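Ent-copalyl diphosphate synthase (Streptomyces platensis, PDB 5BP8) is probably a class II terpene cyclase, a mainly helical protein built on alpha-alpha barrel domains. Local coordinates at residues Leu82-Leu86 / Leu101-Cys105; His213-Cys219 / Ala300-Pro304; Ala265-Asn269 / Ala312-Ala316; Leu356-His361 / Leu411-Phe416. One frame throughout, in Å; residues are numbered along the deposited sequence.

Contact 1: residues Leu82-Leu86 / Leu101-Cys105; sequences LLTEL and LAAAC
Leu-82 lies across one turn of the facing helix: its CD2 meets Leu-101 CD2 at 3.9 Å, its CD1 meets Ala-104 CB at 4.0 Å, and its CB stands 3.9 Å from Cys-105 CB. Both segments are regular alpha helix, each closed within itself by an i to i+4 bond (Leu-86 N to Leu-82 O and Cys-105 N to Leu-101 O, both 2.9 Å). They run antiparallel, N-to-C directions 152° apart (signed crossing angle -152°), axes 9.8 Å at closest approach, and the backbones are nearest at Leu-82 and Cys-105, whose CA atoms are 5.9 Å apart. Leu-82, Leu-83, Leu-86 and Leu-101 are all mt rotamers. Leu-86 fills the next turn, with CD2 4.0 Å from Leu-101 CB and CD1 3.9 Å from Ala-102 CA. Cys-105, chi1 t, places SG 3.6 Å from Leu-83 CG. Helices 72-86 and 98-116, joined by an eleven-residue connection, form an antiparallel hairpin, consistent with those from which terpene-cyclase barrels are built. Glu-85 lends its CG to Leu-101 CD1 at 3.8 Å, while its carboxylate pairs with His-47 and Arg-88. With no hydrogen bond crossing the interface, the two segments adhere through buried apolar surface alone.

Contact 2: residues His213-Cys219 / Ala300-Pro304; sequences HNGSVGC and APGLP
This is a loop-to-loop contact between the segment ahead of helix 221-228 and the one ahead of helix 307-319; each loop holds a type II beta turn, and the Pro-301/Gly-302 turn meets His-213, Gly-218 and Cys-219. One turn spans His-213 to Ser-216, with Gly-215 at its third position; Ser-216 N (3.0 Å) and Ser-216 OG (2.8 Å) both donate to His-213 O. The other, Ala-300 to Leu-303, has the classic Pro-Gly pair at its corners, and the phi of 98° at Gly-302 suits glycine. His-213, chi1 p, donates from NE2 to Pro-301 O, 2.8 Å at 163°. Gly-218 and Cys-219 both have positive phi, about 50°. Cys-219, chi1 m, brings SG to 3.3 Å from Pro-301 O and 3.9 Å from Ala-300 CB. The backbones are nearest at Gly-218 and Leu-303, CA atoms 5.5 Å apart, and a water joins Gly-218 N to Gly-302 O, 2.9 Å from each. Val-217 packs on helix 221-228, His-213 touches Tyr-241 of helix 237-249, and Pro-301 rests on the start of helix 260-274.

Contact 3: residues Ala265-Asn269 / Ala312-Ala316; sequences AWVLN and AVLFA
A side-chain amide reaches across to the main chain of a neighbouring helix: Asn-269 ND2 donates to Ala-312 O at 3.1 Å (159°), although that carbonyl already accepts Ala-316 N, 2.9 Å away, inside its own helix. The rotamer that allows this has chi1 m and chi2 -33°. It also leaves Asn-269 OD1 3.1 Å from Ala-316 CA and 3.6 Å from Phe-315 CD2; the same oxygen takes a weak hydrogen bond from Gln-319. Both segments are alpha helix, with axes 8.7 Å apart at closest approach and a crossing angle of +42°. The small alanines at the interface are consistent with so close an approach. CA atoms of Ala-265 and Val-313 come within 5.1 Å, those of Asn-269 and Ala-316 within 5.4 Å. Helices 260-274 and 307-319 run in the same general sense with helix 282-291 between them in sequence, as neighbours within one layer of an alpha-alpha barrel do. Ala-265 CB packs 4.0 Å from Ala-312 CB, 3.7 Å from Val-313 CG2 and 4.2 Å from Ala-316 CB. Leu-268, an mt rotamer, has its CB 4.1 Å from Ala-316 CB and touches Leu-285 and Leu-288 of helix 282-291. Beyond the pair, Trp-266 meets the rings of Phe-262 and His-354, and Val-267 packs on helix 504-518.

Contact 4: residues Leu356-His361 / Leu411-Phe416; sequences LEALGH and LALAEF
Knob-into-hole packing dominates: the Phe-416 side chain, chi1 m, sits among Leu-356, Glu-357, Gly-360 and His-361. Its CE1 lies 3.3 Å from Gly-360 C and 3.4 Å from His-361 N, its CE2 is 3.8 Å from Glu-357 CA, and Glu-357 O lies over one ring face. Gly-360 makes the hole possible, since a CB there would come within 2.5 Å of Phe-416 CD1. The helix axes of the two segments are nearly parallel at 15° and 9.7 Å apart; CA atoms pair Glu-357 with Ala-412 and Gly-360 with Phe-416, each at 5.7 Å. Aliphatic contacts add to this. Leu-356, a tp rotamer, sets CG 3.9 Å from Phe-416 CB and CD2 4.2 Å from both Ala-412 CB and Leu-413 CD2, while Glu-357 CG lies 3.8 Å from Ala-412 CB. Polar linkage is by water alone: one molecule donates to Glu-357 OE2 (2.7 Å) and Leu-411 O (3.0 Å), and no direct hydrogen bond crosses. The pair belongs to the region related to the squalene-hopene cyclase C-terminal domain. Helix 370-386, between the two in sequence, packs against Leu-356 and Leu-413; Phe-315 of helix 307-319 meets Glu-357 and His-361, and Leu-411 touches helix 449-461.

In the fold
Contacts 3 and 4 are one continuous piece of packing, centres 13 Å apart: Phe-315 CE1 lies 3.6 Å from His-361 CB and Phe-315 CE2 3.6 Å from Glu-357 OE1. Helices 260-274, 307-319, 349-365 and 402-416 therefore stand side by side, consistent with successive members of one barrel layer. Contact 2 adjoins this group, since segment 300-304 leads into helix 307-319 and Pro-301 touches the start of helix 260-274; its centre is 20 Å from that of contact 3, nearest atoms about 8 Å apart, and the segments of the two alternate along the chain. Contact 1 lies in the other half of the molecule, its centre 43 Å from contact 3 and 50 Å from contact 4, across the chain's centre.

Contact 1: residues Leu82-Leu86 / Leu101-Cys105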
# COMPACT_ATOMS: atom_id res chain seq x y z
N LEU A 82 -3.11 21.74 8.55
CA LEU A 82 -2.63 22.78 9.46
C LEU A 82 -3.31 24.11 9.22
O LEU A 82 -3.68 24.80 10.19
CB LEU A 82 -1.10 22.92 9.42
CG LEU A 82 -0.33 21.70 9.97
CD1 LEU A 82 1.14 21.75 9.57
CD2 LEU A 82 -0.47 21.57 11.49
N LEU A 83 -3.53 24.48 7.96
CA LEU A 83 -4.24 25.73 7.65
C LEU A 83 -5.68 25.65 8.18
O LEU A 83 -6.21 26.61 8.78
CB LEU A 83 -4.22 26.03 6.16
CG LEU A 83 -2.87 26.49 5.56
CD1 LEU A 83 -2.87 26.36 4.04
CD2 LEU A 83 -2.57 27.93 5.98
N THR A 84 -6.34 24.52 7.94
CA THR A 84 -7.69 24.31 8.44
C THR A 84 -7.74 24.41 9.97
O THR A 84 -8.61 25.12 10.51
CB THR A 84 -8.27 22.98 7.93
OG1 THR A 84 -8.43 23.07 6.52
CG2 THR A 84 -9.61 22.67 8.58
N GLU A 85 -6.81 23.75 10.67
CA GLU A 85 -6.76 23.82 12.13
C GLU A 85 -6.52 25.23 12.65
O GLU A 85 -7.21 25.67 13.60
CB GLU A 85 -5.68 22.90 12.68
CG GLU A 85 -5.45 22.94 14.19
CD GLU A 85 -6.63 22.47 15.01
OE1 GLU A 85 -7.45 21.69 14.51
OE2 GLU A 85 -6.74 22.88 16.19
N LEU A 86 -5.57 25.93 12.03
CA LEU A 86 -5.24 27.31 12.44
C LEU A 86 -6.42 28.25 12.26
O LEU A 86 -6.57 29.21 13.03
CB LEU A 86 -4.02 27.81 11.67
CG LEU A 86 -2.72 27.26 12.24
CD1 LEU A 86 -1.63 27.31 11.18
CD2 LEU A 86 -2.33 28.04 13.48
N LEU A 101 2.19 25.46 15.31
CA LEU A 101 1.53 24.95 14.11
C LEU A 101 1.83 25.79 12.89
O LEU A 101 2.06 25.24 11.79
CB LEU A 101 0.03 24.88 14.28
CG LEU A 101 -0.50 23.97 15.39
CD1 LEU A 101 -2.01 23.99 15.34
CD2 LEU A 101 0.05 22.57 15.26
N ALA A 102 1.85 27.11 13.09
CA ALA A 102 2.14 28.05 12.02
C ALA A 102 3.55 27.87 11.43
O ALA A 102 3.72 28.01 10.21
CB ALA A 102 1.91 29.47 12.48
N ALA A 103 4.52 27.55 12.29
CA ALA A 103 5.88 27.36 11.86
C ALA A 103 5.95 26.15 10.94
O ALA A 103 6.55 26.21 9.86
CB ALA A 103 6.80 27.14 13.06
N ALA A 104 5.35 25.05 11.40
CA ALA A 104 5.28 23.83 10.58
C ALA A 104 4.57 24.10 9.26
O ALA A 104 5.03 23.68 8.19
CB ALA A 104 4.57 22.72 11.34
N CYS A 105 3.46 24.80 9.34
CA CYS A 105 2.67 25.10 8.16
C CYS A 105 3.45 25.92 7.13
O CYS A 105 3.50 25.56 5.92
CB CYS A 105 1.42 25.83 8.57
SG CYS A 105 0.26 26.05 7.22

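Contact 2: residues His213-Cys219 / Ala300-Pro304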
# COMPACT_ATOMS: atom_id res chain seq x y z
N HIS A 213 -15.15 -3.63 10.71
CA HIS A 213 -15.07 -2.28 10.15
C HIS A 213 -16.38 -1.82 9.54
O HIS A 213 -16.39 -1.03 8.60
CB HIS A 213 -13.96 -2.21 9.13
CG HIS A 213 -14.12 -3.17 8.00
ND1 HIS A 213 -14.31 -4.52 8.19
CD2 HIS A 213 -14.04 -2.98 6.68
CE1 HIS A 213 -14.36 -5.13 7.02
NE2 HIS A 213 -14.21 -4.21 6.08
N ASN A 214 -17.51 -2.29 10.07
CA ASN A 214 -18.79 -1.75 9.61
C ASN A 214 -18.79 -0.22 9.68
O ASN A 214 -18.35 0.37 10.67
CB ASN A 214 -19.93 -2.31 10.43
CG ASN A 214 -20.30 -3.71 10.02
OD1 ASN A 214 -20.39 -4.01 8.84
ND2 ASN A 214 -20.51 -4.58 11.00
N GLY A 215 -19.30 0.41 8.63
CA GLY A 215 -19.34 1.86 8.53
C GLY A 215 -18.18 2.50 7.77
O GLY A 215 -18.27 3.66 7.36
N SER A 216 -17.07 1.77 7.62
CA SER A 216 -15.95 2.27 6.81
C SER A 216 -16.37 2.43 5.36
O SER A 216 -17.22 1.67 4.84
CB SER A 216 -14.73 1.36 6.90
OG SER A 216 -15.02 0.05 6.43
N VAL A 217 -15.78 3.42 4.70
CA VAL A 217 -16.04 3.72 3.30
C VAL A 217 -14.75 3.46 2.53
O VAL A 217 -13.72 4.12 2.78
CB VAL A 217 -16.48 5.16 3.11
CG1 VAL A 217 -16.60 5.52 1.61
CG2 VAL A 217 -17.80 5.38 3.83
N GLY A 218 -14.79 2.48 1.63
CA GLY A 218 -13.60 2.08 0.91
C GLY A 218 -12.41 1.74 1.79
O GLY A 218 -11.28 1.96 1.37
N CYS A 219 -12.62 1.21 3.01
CA CYS A 219 -11.52 0.94 3.94
C CYS A 219 -10.53 2.11 4.11
O CYS A 219 -9.31 1.88 4.28
CB CYS A 219 -10.75 -0.34 3.54
SG CYS A 219 -11.76 -1.85 3.62
N ALA A 300 -9.82 -6.48 1.19
CA ALA A 300 -10.68 -6.55 2.37
C ALA A 300 -12.14 -6.35 1.98
O ALA A 300 -12.44 -5.80 0.91
CB ALA A 300 -10.28 -5.49 3.38
N PRO A 301 -13.08 -6.76 2.86
CA PRO A 301 -14.47 -6.45 2.53
C PRO A 301 -14.68 -4.92 2.44
O PRO A 301 -14.10 -4.16 3.24
CB PRO A 301 -15.27 -7.09 3.68
CG PRO A 301 -14.34 -8.07 4.35
CD PRO A 301 -12.94 -7.56 4.09
N GLY A 302 -15.51 -4.49 1.51
CA GLY A 302 -15.76 -3.05 1.32
C GLY A 302 -14.98 -2.40 0.19
O GLY A 302 -15.16 -1.20 -0.08
N LEU A 303 -14.11 -3.18 -0.44
CA LEU A 303 -13.33 -2.78 -1.62
C LEU A 303 -13.73 -3.65 -2.84
O LEU A 303 -14.25 -4.74 -2.67
CB LEU A 303 -11.84 -2.93 -1.33
CG LEU A 303 -11.22 -1.95 -0.32
CD1 LEU A 303 -9.87 -2.45 0.14
CD2 LEU A 303 -11.07 -0.56 -0.91
N PRO A 304 -13.51 -3.15 -4.06
CA PRO A 304 -13.83 -3.95 -5.24
C PRO A 304 -12.80 -5.03 -5.44
O PRO A 304 -11.63 -4.86 -5.08
CB PRO A 304 -13.78 -2.93 -6.40
CG PRO A 304 -12.93 -1.82 -5.91
CD PRO A 304 -13.05 -1.79 -4.42
O HOH W 1 -16.85 0.49 1.49

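Contact 3: residues Ala265-Asn269 / Ala312-Ala316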
# COMPACT_ATOMS: atom_id res chain seq x y z
N ALA A 265 -3.41 -13.78 2.77
CA ALA A 265 -2.82 -14.47 1.61
C ALA A 265 -1.31 -14.29 1.52
O ALA A 265 -0.57 -15.24 1.24
CB ALA A 265 -3.47 -13.96 0.34
N TRP A 266 -0.85 -13.07 1.75
CA TRP A 266 0.58 -12.79 1.65
C TRP A 266 1.36 -13.52 2.76
O TRP A 266 2.42 -14.11 2.50
CB TRP A 266 0.88 -11.28 1.63
CG TRP A 266 1.00 -10.65 0.19
CD1 TRP A 266 2.14 -10.16 -0.40
CD2 TRP A 266 -0.06 -10.45 -0.81
NE1 TRP A 266 1.87 -9.67 -1.65
CE2 TRP A 266 0.54 -9.83 -1.94
CE3 TRP A 266 -1.43 -10.77 -0.85
CZ2 TRP A 266 -0.20 -9.47 -3.10
CZ3 TRP A 266 -2.19 -10.37 -2.02
CH2 TRP A 266 -1.56 -9.75 -3.12
N VAL A 267 0.83 -13.53 3.97
CA VAL A 267 1.43 -14.27 5.06
C VAL A 267 1.49 -15.76 4.73
O VAL A 267 2.55 -16.39 4.86
CB VAL A 267 0.70 -14.06 6.40
CG1 VAL A 267 1.22 -15.03 7.44
CG2 VAL A 267 0.89 -12.62 6.90
N LEU A 268 0.36 -16.33 4.31
CA LEU A 268 0.35 -17.74 3.94
C LEU A 268 1.30 -18.08 2.79
O LEU A 268 2.01 -19.09 2.84
CB LEU A 268 -1.08 -18.18 3.61
CG LEU A 268 -2.01 -18.30 4.80
CD1 LEU A 268 -3.44 -18.44 4.31
CD2 LEU A 268 -1.58 -19.49 5.65
N ASN A 269 1.36 -17.23 1.76
CA ASN A 269 2.27 -17.49 0.64
C ASN A 269 3.74 -17.36 1.00
O ASN A 269 4.57 -18.13 0.52
CB ASN A 269 1.93 -16.65 -0.60
CG ASN A 269 0.62 -17.08 -1.25
OD1 ASN A 269 0.25 -18.27 -1.23
ND2 ASN A 269 -0.10 -16.12 -1.82
N ALA A 312 -3.49 -14.14 -5.45
CA ALA A 312 -2.76 -14.47 -4.23
C ALA A 312 -3.58 -15.37 -3.31
O ALA A 312 -3.05 -16.26 -2.66
CB ALA A 312 -2.37 -13.21 -3.47
N VAL A 313 -4.87 -15.08 -3.21
CA VAL A 313 -5.75 -15.81 -2.34
C VAL A 313 -5.98 -17.23 -2.86
O VAL A 313 -5.92 -18.19 -2.08
CB VAL A 313 -7.07 -15.05 -2.10
CG1 VAL A 313 -8.13 -15.97 -1.52
CG2 VAL A 313 -6.84 -13.88 -1.18
N LEU A 314 -6.19 -17.37 -4.17
CA LEU A 314 -6.33 -18.70 -4.78
C LEU A 314 -5.08 -19.54 -4.58
O LEU A 314 -5.17 -20.71 -4.22
CB LEU A 314 -6.64 -18.58 -6.27
CG LEU A 314 -8.06 -18.12 -6.61
CD1 LEU A 314 -8.14 -17.61 -8.04
CD2 LEU A 314 -9.02 -19.29 -6.40
N PHE A 315 -3.92 -18.93 -4.78
CA PHE A 315 -2.63 -19.58 -4.59
C PHE A 315 -2.45 -19.97 -3.14
O PHE A 315 -2.04 -21.10 -2.82
CB PHE A 315 -1.51 -18.62 -5.10
CG PHE A 315 -0.11 -19.20 -5.12
CD1 PHE A 315 0.16 -20.48 -5.59
CD2 PHE A 315 0.98 -18.39 -4.77
CE1 PHE A 315 1.47 -20.95 -5.61
CE2 PHE A 315 2.28 -18.84 -4.81
CZ PHE A 315 2.53 -20.13 -5.24
N ALA A 316 -2.77 -19.07 -2.22
CA ALA A 316 -2.63 -19.37 -0.80
C ALA A 316 -3.52 -20.54 -0.36
O ALA A 316 -3.05 -21.44 0.36
CB ALA A 316 -2.99 -18.14 0.02

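Contact 4: residues Leu356-His361 / Leu411-Phe416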
# COMPACT_ATOMS: atom_id res chain seq x y z
N LEU A 356 0.24 -15.83 -12.71
CA LEU A 356 1.05 -16.96 -13.18
C LEU A 356 1.20 -18.03 -12.10
O LEU A 356 1.07 -19.25 -12.39
CB LEU A 356 2.40 -16.50 -13.70
CG LEU A 356 3.38 -17.57 -14.17
CD1 LEU A 356 2.76 -18.39 -15.27
CD2 LEU A 356 4.67 -16.97 -14.65
N GLU A 357 1.43 -17.61 -10.86
CA GLU A 357 1.51 -18.56 -9.75
C GLU A 357 0.18 -19.27 -9.50
O GLU A 357 0.17 -20.50 -9.33
CB GLU A 357 2.00 -17.90 -8.47
CG GLU A 357 3.40 -17.30 -8.60
CD GLU A 357 3.85 -16.61 -7.34
OE1 GLU A 357 3.00 -15.91 -6.70
OE2 GLU A 357 5.05 -16.77 -6.98
N ALA A 358 -0.92 -18.54 -9.43
CA ALA A 358 -2.19 -19.17 -9.13
C ALA A 358 -2.52 -20.23 -10.21
O ALA A 358 -2.90 -21.37 -9.90
CB ALA A 358 -3.30 -18.16 -9.03
N LEU A 359 -2.38 -19.82 -11.47
CA LEU A 359 -2.69 -20.71 -12.60
C LEU A 359 -1.72 -21.88 -12.68
O LEU A 359 -2.14 -23.04 -12.77
CB LEU A 359 -2.73 -19.94 -13.91
CG LEU A 359 -3.80 -18.85 -13.99
CD1 LEU A 359 -3.75 -18.22 -15.36
CD2 LEU A 359 -5.20 -19.34 -13.69
N GLY A 360 -0.43 -21.56 -12.66
CA GLY A 360 0.62 -22.58 -12.74
C GLY A 360 0.52 -23.58 -11.62
O GLY A 360 0.66 -24.81 -11.84
N HIS A 361 0.22 -23.10 -10.42
CA HIS A 361 0.10 -23.99 -9.30
C HIS A 361 -1.15 -24.86 -9.43
O HIS A 361 -1.11 -26.06 -9.08
CB HIS A 361 0.05 -23.25 -7.98
CG HIS A 361 -0.07 -24.17 -6.81
ND1 HIS A 361 -1.28 -24.47 -6.23
CD2 HIS A 361 0.85 -24.91 -6.15
CE1 HIS A 361 -1.09 -25.31 -5.23
NE2 HIS A 361 0.19 -25.59 -5.16
N LEU A 411 10.42 -14.84 -9.27
CA LEU A 411 10.04 -16.03 -8.52
C LEU A 411 8.88 -16.78 -9.16
O LEU A 411 8.83 -18.00 -9.10
CB LEU A 411 9.69 -15.69 -7.06
CG LEU A 411 10.93 -15.32 -6.22
CD1 LEU A 411 10.51 -14.72 -4.88
CD2 LEU A 411 11.86 -16.52 -6.07
N ALA A 412 7.95 -16.04 -9.77
CA ALA A 412 6.85 -16.63 -10.51
C ALA A 412 7.41 -17.34 -11.75
O ALA A 412 7.05 -18.50 -12.04
CB ALA A 412 5.86 -15.55 -10.92
N LEU A 413 8.28 -16.66 -12.48
CA LEU A 413 8.91 -17.24 -13.68
C LEU A 413 9.82 -18.43 -13.37
O LEU A 413 9.92 -19.36 -14.20
CB LEU A 413 9.69 -16.20 -14.45
CG LEU A 413 8.86 -15.20 -15.26
CD1 LEU A 413 9.74 -14.01 -15.60
CD2 LEU A 413 8.25 -15.80 -16.52
N ALA A 414 10.50 -18.41 -12.23
CA ALA A 414 11.38 -19.50 -11.84
C ALA A 414 10.60 -20.81 -11.63
O ALA A 414 11.02 -21.88 -12.06
CB ALA A 414 12.15 -19.14 -10.58
N GLU A 415 9.45 -20.70 -10.99
CA GLU A 415 8.66 -21.87 -10.67
C GLU A 415 7.72 -22.30 -11.81
O GLU A 415 7.45 -23.51 -11.96
CB GLU A 415 7.87 -21.63 -9.36
CG GLU A 415 7.20 -22.88 -8.77
CD GLU A 415 8.16 -24.00 -8.36
OE1 GLU A 415 9.37 -23.75 -8.14
OE2 GLU A 415 7.69 -25.17 -8.26
N PHE A 416 7.21 -21.36 -12.62
CA PHE A 416 6.14 -21.67 -13.59
C PHE A 416 6.35 -21.19 -15.02
O PHE A 416 5.46 -21.33 -15.83
CB PHE A 416 4.82 -21.08 -13.10
CG PHE A 416 4.39 -21.62 -11.78
CD1 PHE A 416 3.99 -22.95 -11.66
CD2 PHE A 416 4.43 -20.83 -10.65
CE1 PHE A 416 3.62 -23.46 -10.43
CE2 PHE A 416 4.06 -21.35 -9.43
CZ PHE A 416 3.66 -22.66 -9.32
O HOH W 2 6.47 -19.03 -7.53